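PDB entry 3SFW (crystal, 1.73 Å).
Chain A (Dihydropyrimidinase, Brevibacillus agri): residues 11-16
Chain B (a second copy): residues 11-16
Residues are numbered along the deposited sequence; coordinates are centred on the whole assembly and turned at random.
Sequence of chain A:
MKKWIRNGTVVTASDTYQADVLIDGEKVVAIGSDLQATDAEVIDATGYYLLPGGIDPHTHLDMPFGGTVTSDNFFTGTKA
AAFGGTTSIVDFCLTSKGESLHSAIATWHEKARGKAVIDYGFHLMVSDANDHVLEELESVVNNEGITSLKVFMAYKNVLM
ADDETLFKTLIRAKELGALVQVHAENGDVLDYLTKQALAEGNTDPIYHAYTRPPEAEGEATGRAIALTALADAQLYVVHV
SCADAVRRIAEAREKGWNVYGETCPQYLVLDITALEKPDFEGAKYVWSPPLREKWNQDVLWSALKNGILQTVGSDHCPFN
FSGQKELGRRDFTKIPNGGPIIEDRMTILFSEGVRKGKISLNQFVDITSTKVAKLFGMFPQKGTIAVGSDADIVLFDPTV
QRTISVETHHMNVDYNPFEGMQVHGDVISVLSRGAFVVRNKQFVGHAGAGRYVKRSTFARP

Chain A, residues 11-16: VTASDT
Chain B (11-16) VTASDT

Two copies of one short turn meet across an exact two-fold axis, so every feature described for chain B recurs in chain A. The register is centred on Ser B14 and Ser A14, whose CA atoms lie 5.8 Å apart, and the vectors from CA of residue 11 to CA of residue 16 run nearly antiparallel in the two stretches. The contact is small, burying 184 Å² over both sides.

Val B11 enters in an extended conformation (phi/psi -130/125, chi1 t at 179°). It is buried, but Val B11 CG1 remains 9.8 Å from Ser A14 OG, its nearest approach, and the residue takes no part in the contact.

Thr B12 (-124/-166) begins the turn. Its backbone N donates to Asp B15 O at 2.8 Å, while its side chain, in the p rotamer at 66°, turns OG1 back to accept from Asp B15 N at 3.0 Å with an angle of 164°. A weak bond from Ser B14 N reaches the same OG1 at 3.3 Å. Threonine suits this place because its hydroxyl can take up amides that the turn leaves free. Its CB points toward chain A, and OG1 stands 4.2 Å from Ser A14 OG.

Ala B13 (-69/-25) also directs its CB toward the partner. This methyl group packs 4.2 Å from Ser A14 CB, a van der Waals contact that demands little space.

Ser B14 (-107/-45) has the most area covered in its stretch. Its CB points toward chain A and chi1 is p at 45°, bringing the hydroxyl to the axis. The modelled separation of Ser B14 OG and Ser A14 OG is 2.2 Å, too short for a hydrogen bond; it is a clash, so the hydroxyl positions are less certain. The weak bond from Ser B14 OG to Asp B15 OD2, 3.2 Å long, shares that uncertainty.

Asp B15 (-103/157; chi1 m at -69°, chi2 -60°) sets its CB sideways, yet its carboxylate comes nearer the partner. Asp B15 OD2 lies 4.1 Å from Asp A15 OD2, a pairing of like charges mediated by two symmetry-related waters. Water 1 is hydrogen-bonded to Asp A15 OD2 at 2.6 Å, Asp B15 OD2 at 2.8 Å and Thr A12 OG1 at 2.7 Å; water 2 to Asp B15 OD2 at 2.6 Å, Asp A15 OD2 at 2.8 Å and Thr B12 OG1 at 2.7 Å. Neither can donate to all its acceptors at once. Aspartate thus supplies an acceptor for both waters, while OD1 is satisfied elsewhere in the structure.

Thr B16 (-148/118, chi1 m at -53°) resumes an extended backbone; Thr B16 OG1 lies 10.0 Å from Ser A14 OG.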

# COMPACT_ATOMS: atom_id res chain seq x y z
N VAL A 11 -4.01 -13.26 -35.63
CA VAL A 11 -4.21 -12.67 -34.30
C VAL A 11 -2.88 -12.08 -33.93
O VAL A 11 -1.85 -12.77 -34.00
CB VAL A 11 -4.53 -13.74 -33.23
CG1 VAL A 11 -4.72 -13.05 -31.84
CG2 VAL A 11 -5.76 -14.52 -33.62
N THR A 12 -2.86 -10.80 -33.61
CA THR A 12 -1.62 -10.18 -33.14
C THR A 12 -1.92 -9.56 -31.78
O THR A 12 -2.93 -9.89 -31.14
CB THR A 12 -1.12 -9.10 -34.09
OG1 THR A 12 -2.06 -8.01 -34.08
CG2 THR A 12 -0.94 -9.63 -35.57
N ALA A 13 -1.02 -8.70 -31.29
CA ALA A 13 -1.24 -8.15 -29.95
C ALA A 13 -2.42 -7.19 -29.95
O ALA A 13 -2.97 -6.91 -28.88
CB ALA A 13 0.02 -7.48 -29.40
N SER A 14 -2.72 -6.60 -31.11
CA SER A 14 -3.89 -5.72 -31.23
C SER A 14 -5.05 -6.35 -32.02
O SER A 14 -6.21 -6.36 -31.57
CB SER A 14 -3.48 -4.36 -31.80
OG SER A 14 -2.59 -4.49 -32.94
N ASP A 15 -4.71 -6.96 -33.15
CA ASP A 15 -5.70 -7.20 -34.19
C ASP A 15 -6.14 -8.66 -34.17
O ASP A 15 -5.38 -9.55 -33.72
CB ASP A 15 -5.08 -6.87 -35.56
CG ASP A 15 -4.83 -5.38 -35.73
OD1 ASP A 15 -5.81 -4.63 -35.66
OD2 ASP A 15 -3.67 -4.97 -35.88
N THR A 16 -7.34 -8.91 -34.70
CA THR A 16 -7.87 -10.28 -34.94
C THR A 16 -8.77 -10.23 -36.18
O THR A 16 -9.79 -9.53 -36.18
CB THR A 16 -8.77 -10.78 -33.74
OG1 THR A 16 -8.07 -10.66 -32.48
CG2 THR A 16 -9.17 -12.24 -33.95
N VAL B 11 0.71 3.38 -38.07
CA VAL B 11 1.03 3.16 -36.66
C VAL B 11 -0.25 2.71 -36.03
O VAL B 11 -1.29 3.37 -36.18
CB VAL B 11 1.44 4.47 -35.94
CG1 VAL B 11 1.75 4.17 -34.44
CG2 VAL B 11 2.62 5.11 -36.63
N THR B 12 -0.23 1.56 -35.38
CA THR B 12 -1.41 1.10 -34.66
C THR B 12 -0.99 0.85 -33.21
O THR B 12 0.07 1.33 -32.77
CB THR B 12 -1.98 -0.19 -35.25
OG1 THR B 12 -1.03 -1.25 -35.03
CG2 THR B 12 -2.31 -0.06 -36.79
N ALA B 13 -1.83 0.17 -32.44
CA ALA B 13 -1.49 -0.02 -31.03
C ALA B 13 -0.31 -0.96 -30.88
O ALA B 13 0.34 -0.95 -29.82
CB ALA B 13 -2.69 -0.51 -30.21
N SER B 14 -0.10 -1.84 -31.87
CA SER B 14 1.06 -2.73 -31.85
C SER B 14 2.14 -2.35 -32.88
O SER B 14 3.34 -2.23 -32.56
CB SER B 14 0.62 -4.19 -32.01
OG SER B 14 -0.36 -4.35 -33.06
N ASP B 15 1.70 -2.05 -34.09
CA ASP B 15 2.59 -2.10 -35.25
C ASP B 15 3.02 -0.69 -35.64
O ASP B 15 2.28 0.29 -35.38
CB ASP B 15 1.85 -2.78 -36.42
CG ASP B 15 1.61 -4.26 -36.17
OD1 ASP B 15 2.60 -4.97 -35.99
OD2 ASP B 15 0.45 -4.67 -36.11
N THR B 16 4.16 -0.60 -36.33
CA THR B 16 4.65 0.64 -36.96
C THR B 16 5.44 0.26 -38.22
O THR B 16 6.46 -0.42 -38.13
CB THR B 16 5.64 1.44 -36.03
OG1 THR B 16 5.06 1.66 -34.72
CG2 THR B 16 6.01 2.78 -36.64
O HOH W 1 -1.60 -6.52 -36.23
O HOH W 2 -1.67 -3.25 -36.67